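Local coordinates for protein bifunctional endo-1,4-beta-xylanase A (Neocallimastix patriciarum, PDB 2VG9) that hydrolyses internal beta-1,4-xylosidic linkages of xylan as a family 11 glycoside hydrolase, here in the form of a loop-swap variant, at residues E22-G27 against N52-R57; E29-L34 against K41-A46; I73-A78 against V194-E199; L93-W98 against Y112-D117. All coordinates share one frame; numbering follows the deposited sequence.

Contact 1: residues E22-G27 against N52-R57; sequences EIWTNG and NFLARR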
loop_
_atom_site.group_PDB
_atom_site.type_symbol
_atom_site.label_atom_id
_atom_site.label_comp_id
_atom_site.label_asym_id
_atom_site.label_seq_id
_atom_site.Cartn_x
_atom_site.Cartn_y
_atom_site.Cartn_z
ATOM N N GLU A 22 5.565 -7.138 -6.456
ATOM C CA GLU A 22 4.468 -8.085 -6.318
ATOM C C GLU A 22 3.303 -7.601 -7.192
ATOM O O GLU A 22 2.904 -6.430 -7.112
ATOM C CB GLU A 22 4.030 -8.193 -4.845
ATOM C CG GLU A 22 2.702 -8.948 -4.662
ATOM C CD GLU A 22 2.444 -9.353 -3.213
ATOM O OE1 GLU A 22 2.644 -8.508 -2.303
ATOM O OE2 GLU A 22 2.008 -10.525 -2.993
ATOM N N ILE A 23 2.793 -8.499 -8.034
ATOM C CA ILE A 23 1.548 -8.266 -8.788
ATOM C C ILE A 23 0.639 -9.476 -8.546
ATOM O O ILE A 23 1.131 -10.618 -8.486
ATOM C CB ILE A 23 1.820 -8.036 -10.312
ATOM C CG1 ILE A 23 0.502 -7.756 -11.044
ATOM C CG2 ILE A 23 2.726 -9.215 -10.922
ATOM C CD1 ILE A 23 0.604 -7.323 -12.444
ATOM N N TRP A 24 -0.664 -9.231 -8.366
ATOM C CA TRP A 24 -1.615 -10.302 -8.081
ATOM C C TRP A 24 -2.984 -9.910 -8.616
ATOM O O TRP A 24 -3.316 -8.711 -8.707
ATOM C CB TRP A 24 -1.651 -10.593 -6.569
ATOM C CG TRP A 24 -2.809 -11.429 -6.098
ATOM C CD1 TRP A 24 -2.832 -12.782 -5.881
ATOM C CD2 TRP A 24 -4.124 -10.952 -5.779
ATOM N NE1 TRP A 24 -4.083 -13.171 -5.471
ATOM C CE2 TRP A 24 -4.889 -12.062 -5.390
ATOM C CE3 TRP A 24 -4.723 -9.695 -5.806
ATOM C CZ2 TRP A 24 -6.224 -11.944 -5.010
ATOM C CZ3 TRP A 24 -6.040 -9.580 -5.441
ATOM C CH2 TRP A 24 -6.780 -10.702 -5.051
ATOM N N THR A 25 -3.777 -10.912 -8.990
ATOM C CA THR A 25 -5.182 -10.673 -9.341
ATOM C C THR A 25 -6.063 -11.833 -8.904
ATOM O O THR A 25 -5.605 -12.946 -8.727
ATOM C CB THR A 25 -5.394 -10.347 -10.854
ATOM O OG1 THR A 25 -6.733 -9.842 -11.050
ATOM C CG2 THR A 25 -5.150 -11.602 -11.721
ATOM N N ASN A 26 -7.325 -11.530 -8.641
ATOM C CA ASN A 26 -8.354 -12.536 -8.596
ATOM C C ASN A 26 -9.402 -12.066 -9.573
ATOM O O ASN A 26 -10.090 -11.059 -9.325
ATOM C CB ASN A 26 -8.968 -12.650 -7.209
ATOM C CG ASN A 26 -10.022 -13.723 -7.146
ATOM O OD1 ASN A 26 -9.701 -14.892 -6.995
ATOM N ND2 ASN A 26 -11.289 -13.331 -7.263
ATOM N N GLY A 27 -9.462 -12.732 -10.716
ATOM C CA GLY A 27 -10.541 -12.531 -11.669
ATOM C C GLY A 27 -10.328 -11.457 -12.709
ATOM O O GLY A 27 -11.195 -11.267 -13.564
ATOM N N ASN A 52 -10.320 -8.007 -8.887
ATOM C CA ASN A 52 -9.389 -7.502 -7.879
ATOM C C ASN A 52 -7.939 -7.594 -8.384
ATOM O O ASN A 52 -7.518 -8.638 -8.914
ATOM C CB ASN A 52 -9.593 -8.260 -6.544
ATOM C CG ASN A 52 -9.037 -7.518 -5.338
ATOM O OD1 ASN A 52 -8.563 -6.379 -5.441
ATOM N ND2 ASN A 52 -9.114 -8.163 -4.165
ATOM N N PHE A 53 -7.192 -6.494 -8.250
ATOM C CA PHE A 53 -5.827 -6.370 -8.799
ATOM C C PHE A 53 -4.960 -5.588 -7.832
ATOM O O PHE A 53 -5.429 -4.613 -7.206
ATOM C CB PHE A 53 -5.847 -5.610 -10.148
ATOM C CG PHE A 53 -4.488 -5.382 -10.763
ATOM C CD1 PHE A 53 -3.883 -6.373 -11.537
ATOM C CD2 PHE A 53 -3.811 -4.174 -10.582
ATOM C CE1 PHE A 53 -2.635 -6.162 -12.118
ATOM C CE2 PHE A 53 -2.547 -3.954 -11.156
ATOM C CZ PHE A 53 -1.969 -4.956 -11.937
ATOM N N LEU A 54 -3.682 -5.973 -7.743
ATOM C CA LEU A 54 -2.714 -5.146 -7.019
ATOM C C LEU A 54 -1.353 -5.207 -7.698
ATOM O O LEU A 54 -0.992 -6.243 -8.272
ATOM C CB LEU A 54 -2.621 -5.585 -5.548
ATOM C CG LEU A 54 -2.032 -6.953 -5.204
ATOM C CD1 LEU A 54 -0.483 -6.927 -5.025
ATOM C CD2 LEU A 54 -2.730 -7.528 -3.933
ATOM N N ALA A 55 -0.618 -4.090 -7.641
ATOM C CA ALA A 55 0.810 -4.034 -8.049
ATOM C C ALA A 55 1.578 -3.113 -7.104
ATOM O O ALA A 55 1.194 -1.948 -6.875
ATOM C CB ALA A 55 0.978 -3.567 -9.514
ATOM N N ARG A 56 2.669 -3.616 -6.566
ATOM C CA ARG A 56 3.395 -2.868 -5.546
ATOM C C ARG A 56 4.867 -3.211 -5.534
ATOM O O ARG A 56 5.267 -4.343 -5.839
ATOM C CB ARG A 56 2.802 -3.140 -4.177
ATOM C CG ARG A 56 2.746 -4.580 -3.821
ATOM C CD ARG A 56 2.323 -4.805 -2.357
ATOM N NE ARG A 56 0.887 -4.623 -2.169
ATOM C CZ ARG A 56 0.049 -5.525 -1.674
ATOM N NH1 ARG A 56 0.466 -6.730 -1.291
ATOM N NH2 ARG A 56 -1.221 -5.206 -1.567
ATOM N N ARG A 57 5.658 -2.220 -5.167
ATOM C CA ARG A 57 7.110 -2.352 -5.008
ATOM C C ARG A 57 7.547 -1.619 -3.759
ATOM O O ARG A 57 7.039 -0.520 -3.462
ATOM C CB ARG A 57 7.830 -1.747 -6.215
ATOM C CG ARG A 57 7.665 -2.607 -7.498
ATOM C CD ARG A 57 8.828 -2.402 -8.405
ATOM N NE ARG A 57 9.990 -3.150 -7.934
ATOM C CZ ARG A 57 11.174 -3.154 -8.539
ATOM N NH1 ARG A 57 11.366 -2.428 -9.644
ATOM N NH2 ARG A 57 12.168 -3.887 -8.040
#
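On the inner face of this antiparallel pair, part of the jelly-roll beta-sandwich of family 11 xylanases, Ile-23 and Phe-53 cross obliquely, CD1 of Ile-23 3.5 Å from CE1 of Phe-53. Ala-55 lies beside them, and Phe-53 stacks on Trp-44 of the opposing sheet. The strands run at 178° and alternate hydrogen-bonded pairs (Glu-22/Arg-56, Trp-24/Leu-54, Asn-26/Asn-52) with non-hydrogen-bonded ones. The other face carries Trp-24 and Leu-54. Leu-54 sets CG between its own backbone N and carbonyl carbon, and this brings CD2 to 3.5 Å from CE3 of Trp-24. Its second methyl, CD1, lies 3.7 Å above the centre of the Arg-56 guanidinium plane and also meets Glu-22 CG at 3.8 Å. At the far rim of the indole, Asn-52 CG sits in the ring plane, 3.6 Å from Trp-24 CZ3, with amide and ring nearly perpendicular. Arg-56 NE bonds to Asn-197, and its guanidinium makes a cation-pi contact with Tyr-96. An alanine here would lose those partners and the Glu-22 salt bridge, and would probably leave that carboxylate less firmly placed. Asn-52 O accepts from Asn-26 N at 2.9 Å and from Thr-25 OG1 at 2.6 Å. The salt bridge closes the polar edge: Arg-56 NH1 reaches Glu-22 OE1 at 3.0 Å from above the carboxylate plane, 58° out of it.

Contact 2: residues E29-L34 against K41-A46; sequences EGSMTL and KAEWNA
Ser-31 OG and Glu-43 CG both stand between their own backbone N and carbonyl carbon (chi1 66° and 56°), and Glu-43 then folds back at chi2 (85°), returning its carboxylate over the neighbouring strand. Glu-29 is bent in the same way. These torsions gather Ser-31 and the two carboxylates on one face of the antiparallel hairpin, where Asn-45 joins them. Ser-31 OG donates to Glu-43 OE1 at 2.6 Å, using that oxygen's anti lone pair. Asn-45 lies alongside Glu-29, and its ND2 meets the anti lone pair of Glu-29 OE2 at 3.2 Å, nearly in the amide plane. OE2 of Glu-29 and OE2 of Glu-43 lie 3.5 Å apart, a like-charge approach that may raise the proton affinity of both. One water donates to Glu-29 OE1 at 2.6 Å and to Glu-43 OE1 at 2.5 Å, which probably offsets part of the repulsion. Gly-30 CA lies 3.0 Å from Glu-43 O, and a beta carbon, which would point to the face of Met-32 and Ala-42, would clash with that oxygen. Backbone bonds join 29-34 to strand 2-5 and 40-45 to strand 203-216, while Met-32 and Ala-42 pack against strands 19-26 and 52-60 of the other layer.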
loop_
_atom_site.group_PDB
_atom_site.type_symbol
_atom_site.label_atom_id
_atom_site.label_comp_id
_atom_site.label_asym_id
_atom_site.label_seq_id
_atom_site.Cartn_x
_atom_site.Cartn_y
_atom_site.Cartn_z
ATOM N N GLU A 29 -7.052 -9.189 -15.111
ATOM C CA GLU A 29 -5.773 -9.374 -15.798
ATOM C C GLU A 29 -4.996 -8.079 -15.650
ATOM O O GLU A 29 -5.587 -7.009 -15.397
ATOM C CB GLU A 29 -5.910 -9.743 -17.307
ATOM C CG GLU A 29 -6.082 -8.546 -18.282
ATOM C CD GLU A 29 -4.746 -7.919 -18.790
ATOM O OE1 GLU A 29 -3.752 -8.686 -18.986
ATOM O OE2 GLU A 29 -4.705 -6.658 -19.016
ATOM N N GLY A 30 -3.679 -8.169 -15.831
ATOM C CA GLY A 30 -2.837 -6.998 -15.689
ATOM C C GLY A 30 -1.374 -7.377 -15.803
ATOM O O GLY A 30 -1.033 -8.548 -16.000
ATOM N N SER A 31 -0.514 -6.374 -15.690
ATOM C CA SER A 31 0.894 -6.595 -15.795
ATOM C C SER A 31 1.648 -5.503 -15.062
ATOM O O SER A 31 1.095 -4.446 -14.769
ATOM C CB SER A 31 1.309 -6.668 -17.261
ATOM O OG SER A 31 1.142 -5.429 -17.920
ATOM N N MET A 32 2.892 -5.818 -14.708
ATOM C CA MET A 32 3.818 -4.860 -14.151
ATOM C C MET A 32 5.061 -4.938 -14.990
ATOM O O MET A 32 5.533 -6.022 -15.308
ATOM C CB MET A 32 4.169 -5.198 -12.692
ATOM C CG MET A 32 5.278 -4.285 -12.105
ATOM S SD MET A 32 5.829 -4.721 -10.417
ATOM C CE MET A 32 4.629 -5.957 -10.103
ATOM N N THR A 33 5.609 -3.779 -15.309
ATOM C CA THR A 33 6.904 -3.679 -16.012
ATOM C C THR A 33 7.841 -2.994 -15.053
ATOM O O THR A 33 7.585 -1.862 -14.660
ATOM C CB THR A 33 6.739 -2.892 -17.366
ATOM O OG1 THR A 33 5.805 -3.608 -18.211
ATOM C CG2 THR A 33 8.039 -2.747 -18.120
ATOM N N LEU A 34 8.918 -3.670 -14.665
ATOM C CA LEU A 34 9.945 -3.072 -13.782
ATOM C C LEU A 34 10.694 -1.936 -14.448
ATOM O O LEU A 34 10.875 -1.956 -15.653
ATOM C CB LEU A 34 10.993 -4.122 -13.363
ATOM C CG LEU A 34 10.529 -5.416 -12.733
ATOM C CD1 LEU A 34 11.743 -6.270 -12.326
ATOM C CD2 LEU A 34 9.589 -5.156 -11.541
ATOM N N LYS A 41 5.760 0.296 -13.804
ATOM C CA LYS A 41 4.539 0.725 -14.445
ATOM C C LYS A 41 3.612 -0.491 -14.369
ATOM O O LYS A 41 4.067 -1.643 -14.423
ATOM C CB LYS A 41 4.856 1.052 -15.900
ATOM C CG LYS A 41 3.694 1.589 -16.743
ATOM C CD LYS A 41 4.126 1.709 -18.234
ATOM C CE LYS A 41 3.102 2.523 -19.041
ATOM N NZ LYS A 41 3.597 2.891 -20.437
ATOM N N ALA A 42 2.320 -0.244 -14.195
ATOM C CA ALA A 42 1.352 -1.340 -14.073
ATOM C C ALA A 42 0.077 -0.944 -14.787
ATOM O O ALA A 42 -0.232 0.253 -14.930
ATOM C CB ALA A 42 1.070 -1.639 -12.651
ATOM N N GLU A 43 -0.666 -1.953 -15.218
ATOM C CA GLU A 43 -1.888 -1.735 -15.933
ATOM C C GLU A 43 -2.796 -2.894 -15.582
ATOM O O GLU A 43 -2.335 -4.018 -15.388
ATOM C CB GLU A 43 -1.641 -1.579 -17.459
ATOM C CG GLU A 43 -0.884 -2.725 -18.182
ATOM C CD GLU A 43 -1.790 -3.886 -18.628
ATOM O OE1 GLU A 43 -1.296 -5.043 -18.747
ATOM O OE2 GLU A 43 -3.007 -3.650 -18.860
ATOM N N TRP A 44 -4.080 -2.615 -15.423
ATOM C CA TRP A 44 -5.003 -3.655 -15.045
ATOM C C TRP A 44 -6.305 -3.513 -15.802
ATOM O O TRP A 44 -6.702 -2.420 -16.155
ATOM C CB TRP A 44 -5.209 -3.706 -13.520
ATOM C CG TRP A 44 -5.855 -2.493 -12.853
ATOM C CD1 TRP A 44 -7.169 -2.365 -12.493
ATOM C CD2 TRP A 44 -5.208 -1.277 -12.452
ATOM N NE1 TRP A 44 -7.380 -1.142 -11.904
ATOM C CE2 TRP A 44 -6.200 -0.445 -11.884
ATOM C CE3 TRP A 44 -3.890 -0.791 -12.555
ATOM C CZ2 TRP A 44 -5.916 0.848 -11.401
ATOM C CZ3 TRP A 44 -3.608 0.500 -12.063
ATOM C CH2 TRP A 44 -4.620 1.300 -11.508
ATOM N N ASN A 45 -6.931 -4.642 -16.102
ATOM C CA ASN A 45 -8.320 -4.659 -16.561
ATOM C C ASN A 45 -8.995 -5.627 -15.640
ATOM O O ASN A 45 -8.820 -6.839 -15.807
ATOM C CB ASN A 45 -8.450 -5.152 -18.021
ATOM C CG ASN A 45 -7.987 -4.123 -19.032
ATOM O OD1 ASN A 45 -8.740 -3.204 -19.391
ATOM N ND2 ASN A 45 -6.744 -4.265 -19.506
ATOM N N ALA A 46 -9.721 -5.108 -14.644
ATOM C CA ALA A 46 -10.483 -5.934 -13.709
ATOM C C ALA A 46 -11.893 -5.371 -13.496
ATOM O O ALA A 46 -12.479 -5.534 -12.423
ATOM C CB ALA A 46 -9.749 -6.083 -12.378
HETATM O O HOH W 1 -1.857 -7.192 -19.863
#

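Contact 3: residues I73-A78 against V194-E199; sequences IGLDYA and VALNAE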
loop_
_atom_site.group_PDB
_atom_site.type_symbol
_atom_site.label_atom_id
_atom_site.label_comp_id
_atom_site.label_asym_id
_atom_site.label_seq_id
_atom_site.Cartn_x
_atom_site.Cartn_y
_atom_site.Cartn_z
ATOM N N ILE A 73 11.810 7.540 8.288
ATOM C CA ILE A 73 11.543 6.717 7.099
ATOM C C ILE A 73 10.957 7.678 6.070
ATOM O O ILE A 73 9.937 8.311 6.322
ATOM C CB ILE A 73 10.591 5.514 7.368
ATOM C CG1 ILE A 73 11.118 4.603 8.495
ATOM C CG2 ILE A 73 10.328 4.697 6.024
ATOM C CD1 ILE A 73 10.077 3.494 8.930
ATOM N N GLY A 74 11.649 7.825 4.942
ATOM C CA GLY A 74 11.167 8.687 3.856
ATOM C C GLY A 74 10.722 7.878 2.641
ATOM O O GLY A 74 11.293 6.807 2.345
ATOM N N LEU A 75 9.701 8.374 1.944
ATOM C CA LEU A 75 9.314 7.808 0.643
ATOM C C LEU A 75 9.046 8.968 -0.302
ATOM O O LEU A 75 8.231 9.847 0.007
ATOM C CB LEU A 75 8.092 6.854 0.737
ATOM C CG LEU A 75 7.609 6.115 -0.557
ATOM C CD1 LEU A 75 6.950 4.776 -0.232
ATOM C CD2 LEU A 75 6.609 6.953 -1.370
ATOM N N ASP A 76 9.728 8.952 -1.452
ATOM C CA ASP A 76 9.558 9.979 -2.466
ATOM C C ASP A 76 9.092 9.256 -3.699
ATOM O O ASP A 76 9.625 8.204 -4.017
ATOM C CB ASP A 76 10.885 10.678 -2.754
ATOM C CG ASP A 76 11.409 11.439 -1.571
ATOM O OD1 ASP A 76 10.701 12.296 -1.070
ATOM O OD2 ASP A 76 12.548 11.182 -1.129
ATOM N N TYR A 77 8.092 9.796 -4.374
ATOM C CA TYR A 77 7.506 9.132 -5.531
ATOM C C TYR A 77 7.040 10.169 -6.566
ATOM O O TYR A 77 6.748 11.327 -6.234
ATOM C CB TYR A 77 6.350 8.189 -5.090
ATOM C CG TYR A 77 5.070 8.924 -4.695
ATOM C CD1 TYR A 77 3.953 8.930 -5.550
ATOM C CD2 TYR A 77 4.990 9.614 -3.484
ATOM C CE1 TYR A 77 2.756 9.648 -5.194
ATOM C CE2 TYR A 77 3.823 10.328 -3.110
ATOM C CZ TYR A 77 2.722 10.340 -3.977
ATOM O OH TYR A 77 1.630 11.028 -3.591
ATOM N N ALA A 78 7.019 9.765 -7.833
ATOM C CA ALA A 78 6.307 10.518 -8.887
ATOM C C ALA A 78 5.680 9.491 -9.833
ATOM O O ALA A 78 6.366 8.551 -10.265
ATOM C CB ALA A 78 7.256 11.467 -9.658
ATOM N N VAL A 194 7.764 -1.226 3.519
ATOM C CA VAL A 194 7.192 0.061 3.159
ATOM C C VAL A 194 7.189 0.052 1.642
ATOM O O VAL A 194 8.250 -0.009 0.983
ATOM C CB VAL A 194 7.998 1.282 3.704
ATOM C CG1 VAL A 194 7.398 2.613 3.205
ATOM C CG2 VAL A 194 8.045 1.290 5.263
ATOM N N ALA A 195 5.982 0.089 1.084
ATOM C CA ALA A 195 5.825 -0.084 -0.337
ATOM C C ALA A 195 4.934 0.981 -0.900
ATOM O O ALA A 195 4.136 1.558 -0.174
ATOM C CB ALA A 195 5.235 -1.502 -0.647
ATOM N N LEU A 196 5.078 1.247 -2.197
ATOM C CA LEU A 196 4.076 1.997 -2.945
ATOM C C LEU A 196 3.201 1.031 -3.760
ATOM O O LEU A 196 3.708 0.176 -4.472
ATOM C CB LEU A 196 4.720 3.044 -3.831
ATOM C CG LEU A 196 3.679 3.996 -4.402
ATOM C CD1 LEU A 196 3.248 5.004 -3.304
ATOM C CD2 LEU A 196 4.270 4.660 -5.678
ATOM N N ASN A 197 1.888 1.203 -3.653
ATOM C CA ASN A 197 0.916 0.190 -4.055
ATOM C C ASN A 197 -0.194 0.800 -4.921
ATOM O O ASN A 197 -0.753 1.813 -4.562
ATOM C CB ASN A 197 0.325 -0.419 -2.756
ATOM C CG ASN A 197 -0.852 -1.375 -3.006
ATOM O OD1 ASN A 197 -0.713 -2.374 -3.671
ATOM N ND2 ASN A 197 -2.003 -1.080 -2.404
ATOM N N ALA A 198 -0.461 0.196 -6.068
ATOM C CA ALA A 198 -1.593 0.526 -6.925
ATOM C C ALA A 198 -2.543 -0.643 -6.816
ATOM O O ALA A 198 -2.156 -1.775 -7.137
ATOM C CB ALA A 198 -1.130 0.713 -8.401
ATOM N N GLU A 199 -3.760 -0.423 -6.317
ATOM C CA GLU A 199 -4.753 -1.510 -6.337
ATOM C C GLU A 199 -6.092 -1.070 -6.932
ATOM O O GLU A 199 -6.433 0.128 -6.891
ATOM C CB GLU A 199 -4.924 -2.185 -4.964
ATOM C CG GLU A 199 -5.283 -1.242 -3.807
ATOM C CD GLU A 199 -5.212 -1.928 -2.427
ATOM O OE1 GLU A 199 -6.251 -2.022 -1.740
ATOM O OE2 GLU A 199 -4.141 -2.420 -2.039
#
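Residues 73-78 and 194-199 face each other across the interior of the beta-sandwich, one strand from each sheet. Their axes come within 9.1 Å and differ in direction by 22°, and no hydrogen bond joins them, as expected for sheet-on-sheet packing. The close part is wholly apolar and runs in a staggered row. CG2 of Ile-73 meets CG2 of Val-194 at 4.2 Å, the two side chains crossing obliquely. Leu-75 and Val-194 slide past each other in opposite directions, CD1 of Leu-75 reaching CG1 of Val-194 at 4.1 Å. The other branch of Leu-75, CD2, lies 4.3 Å from CD1 of Leu-196, so the leucine spans two successive inward residues of the opposing strand. Tyr-77 ends the row through its CB, 4.1 Å from CD2 of Leu-196, while its hydroxyl bonds to Glu-116. Val-174 of helix 174-182 and Val-95 also touch Leu-75 and Val-194, closing the core around them. Asp-76 and Ala-78, both partly exposed, take no part, and Asp-76 touches His-171 and Tyr-215 of adjoining strands. Beyond Leu-196 the second strand draws off from the first toward the partly exposed Glu-199. There the interaction is local and polar: ND2 of Asn-197 donates to OE2 of Glu-199 at 2.5 Å, with 156° at the hydrogen, meeting the carboxylate from 35° above its plane.

Contact 4: residues L93-W98 against Y112-D117; sequences LCVYGW and YYIIED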
loop_
_atom_site.group_PDB
_atom_site.type_symbol
_atom_site.label_atom_id
_atom_site.label_comp_id
_atom_site.label_asym_id
_atom_site.label_seq_id
_atom_site.Cartn_x
_atom_site.Cartn_y
_atom_site.Cartn_z
ATOM N N LEU A 93 -3.897 4.691 -4.994
ATOM C CA LEU A 93 -2.435 4.728 -4.994
ATOM C C LEU A 93 -2.007 5.113 -3.567
ATOM O O LEU A 93 -2.381 6.192 -3.050
ATOM C CB LEU A 93 -1.946 5.779 -5.991
ATOM C CG LEU A 93 -0.448 6.006 -6.207
ATOM C CD1 LEU A 93 0.188 4.771 -6.790
ATOM C CD2 LEU A 93 -0.251 7.254 -7.128
ATOM N N CYS A 94 -1.229 4.233 -2.938
ATOM C CA CYS A 94 -0.931 4.388 -1.524
ATOM C C CYS A 94 0.420 3.822 -1.110
ATOM O O CYS A 94 0.954 2.926 -1.754
ATOM C CB CYS A 94 -2.050 3.743 -0.673
ATOM S SG CYS A 94 -2.228 1.954 -0.904
ATOM N N VAL A 95 0.966 4.334 -0.015
ATOM C CA VAL A 95 2.058 3.639 0.678
ATOM C C VAL A 95 1.384 2.482 1.397
ATOM O O VAL A 95 0.235 2.618 1.883
ATOM C CB VAL A 95 2.757 4.510 1.744
ATOM C CG1 VAL A 95 3.969 3.808 2.371
ATOM C CG2 VAL A 95 3.149 5.883 1.204
ATOM N N TYR A 96 2.085 1.345 1.468
ATOM C CA TYR A 96 1.491 0.114 1.964
ATOM C C TYR A 96 2.493 -0.773 2.721
ATOM O O TYR A 96 3.667 -0.774 2.400
ATOM C CB TYR A 96 0.945 -0.665 0.772
ATOM C CG TYR A 96 0.410 -2.035 1.106
ATOM C CD1 TYR A 96 -0.940 -2.219 1.451
ATOM C CD2 TYR A 96 1.232 -3.148 1.052
ATOM C CE1 TYR A 96 -1.438 -3.479 1.739
ATOM C CE2 TYR A 96 0.747 -4.432 1.362
ATOM C CZ TYR A 96 -0.579 -4.592 1.706
ATOM O OH TYR A 96 -1.060 -5.870 1.996
ATOM N N GLY A 97 2.018 -1.520 3.716
ATOM C CA GLY A 97 2.882 -2.491 4.370
ATOM C C GLY A 97 2.171 -3.130 5.544
ATOM O O GLY A 97 0.940 -2.992 5.684
ATOM N N TRP A 98 2.942 -3.860 6.363
ATOM C CA TRP A 98 2.405 -4.479 7.604
ATOM C C TRP A 98 3.251 -4.179 8.831
ATOM O O TRP A 98 4.470 -3.945 8.712
ATOM C CB TRP A 98 2.300 -6.008 7.442
ATOM C CG TRP A 98 1.323 -6.474 6.374
ATOM C CD1 TRP A 98 1.489 -6.400 5.019
ATOM C CD2 TRP A 98 0.057 -7.105 6.589
ATOM N NE1 TRP A 98 0.406 -6.941 4.383
ATOM C CE2 TRP A 98 -0.496 -7.370 5.320
ATOM C CE3 TRP A 98 -0.663 -7.471 7.730
ATOM C CZ2 TRP A 98 -1.757 -7.986 5.156
ATOM C CZ3 TRP A 98 -1.888 -8.060 7.579
ATOM C CH2 TRP A 98 -2.432 -8.325 6.285
ATOM N N TYR A 112 -1.314 -1.501 6.831
ATOM C CA TYR A 112 -1.455 -0.040 6.873
ATOM C C TYR A 112 -1.434 0.555 5.443
ATOM O O TYR A 112 -0.857 -0.038 4.507
ATOM C CB TYR A 112 -0.375 0.588 7.781
ATOM C CG TYR A 112 1.035 0.565 7.195
ATOM C CD1 TYR A 112 1.408 1.500 6.206
ATOM C CD2 TYR A 112 1.990 -0.382 7.616
ATOM C CE1 TYR A 112 2.684 1.508 5.641
ATOM C CE2 TYR A 112 3.339 -0.374 7.067
ATOM C CZ TYR A 112 3.648 0.582 6.070
ATOM O OH TYR A 112 4.889 0.672 5.483
ATOM N N TYR A 113 -2.116 1.688 5.289
ATOM C CA TYR A 113 -2.291 2.379 4.019
ATOM C C TYR A 113 -2.086 3.870 4.253
ATOM O O TYR A 113 -2.707 4.477 5.144
ATOM C CB TYR A 113 -3.709 2.200 3.484
ATOM C CG TYR A 113 -4.109 0.789 3.225
ATOM C CD1 TYR A 113 -4.068 0.246 1.941
ATOM C CD2 TYR A 113 -4.578 -0.004 4.268
ATOM C CE1 TYR A 113 -4.444 -1.084 1.720
ATOM C CE2 TYR A 113 -4.943 -1.302 4.068
ATOM C CZ TYR A 113 -4.883 -1.837 2.804
ATOM O OH TYR A 113 -5.283 -3.146 2.668
ATOM N N ILE A 114 -1.225 4.475 3.453
ATOM C CA ILE A 114 -1.171 5.923 3.437
ATOM C C ILE A 114 -1.622 6.306 2.036
ATOM O O ILE A 114 -0.850 6.197 1.069
ATOM C CB ILE A 114 0.244 6.475 3.751
ATOM C CG1 ILE A 114 0.687 6.033 5.163
ATOM C CG2 ILE A 114 0.266 8.004 3.658
ATOM C CD1 ILE A 114 2.182 6.174 5.365
ATOM N N ILE A 115 -2.892 6.711 1.926
ATOM C CA ILE A 115 -3.510 6.815 0.603
ATOM C C ILE A 115 -3.373 8.218 0.064
ATOM O O ILE A 115 -3.945 9.163 0.612
ATOM C CB ILE A 115 -4.992 6.360 0.607
ATOM C CG1 ILE A 115 -5.123 4.976 1.264
ATOM C CG2 ILE A 115 -5.583 6.406 -0.803
ATOM C CD1 ILE A 115 -6.560 4.420 1.324
ATOM N N GLU A 116 -2.622 8.316 -1.036
ATOM C CA GLU A 116 -2.291 9.573 -1.703
ATOM C C GLU A 116 -3.305 9.993 -2.761
ATOM O O GLU A 116 -3.523 11.187 -2.989
ATOM C CB GLU A 116 -0.902 9.442 -2.345
ATOM C CG GLU A 116 0.176 9.231 -1.317
ATOM C CD GLU A 116 0.474 10.538 -0.545
ATOM O OE1 GLU A 116 1.187 11.418 -1.099
ATOM O OE2 GLU A 116 -0.019 10.682 0.598
ATOM N N ASP A 117 -3.918 9.010 -3.400
ATOM C CA ASP A 117 -4.876 9.247 -4.469
ATOM C C ASP A 117 -5.734 7.984 -4.562
ATOM O O ASP A 117 -5.312 6.877 -4.122
ATOM C CB ASP A 117 -4.149 9.532 -5.802
ATOM C CG ASP A 117 -5.029 10.273 -6.836
ATOM O OD1 ASP A 117 -6.219 10.511 -6.610
ATOM O OD2 ASP A 117 -4.515 10.610 -7.913
#
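This buried beta hairpin of strands 89-100 and 110-115 in the jelly roll includes a classic beta bulge. Leu-93 O accepts from successive amides, Glu-116 N at 2.9 Å and Asp-117 N at 3.2 Å, and the register slips by one residue. Further along, the Tyr-112 ring lies flat against Gly-97, whose CA stands 3.8 Å from the ring centroid in a CH-pi contact. A beta carbon on Gly-97 would clash with Tyr-112 OH. An alanine at Tyr-112 would probably loosen this stretch, since the ring over Gly-97 and the hydroxyl bond to Glu-193 O would both go. Val-95 and Ile-114, on the same side of the sheet as Tyr-112, pack side by side, CB to CB 3.8 Å. On the opposite face Tyr-96 and Tyr-113 form an offset edge-to-face pair, the edge of Tyr-96 toward the face of Tyr-113, with centroids 5.5 Å apart and planes at 70°, and Cys-94 SG meets the edge of the Tyr-113 ring, 3.8 Å from CD1. The buried carboxylate of Glu-116 has Arg-167 and Tyr-77 at OE1 and Tyr-137 at OE2, a cation and two hydroxyls that would tend to keep it ionised despite burial.

How the contacts relate
Along the chain contact 2 is nested inside the loop closed by contact 1, and contact 4 inside that of contact 3. Contacts 1 and 4 pair neighbouring strands of the larger sheet, and strand 190-200, half of contact 3, lies between strands 52-60 and 89-100 in it. Contact 2 is a hairpin of the other sheet, which supplies strand 73-86. Centres of contacts 1 and 2 lie about 8 Å apart and of 3 and 4 about 7 Å; contacts 1 and 2 pack one layer on the other, while contact 3 itself crosses between the layers and borders contact 4. Contacts 2 and 4, about 18 Å apart, do not touch. The four sample lateral bonding and face-to-face packing of one jelly-roll domain.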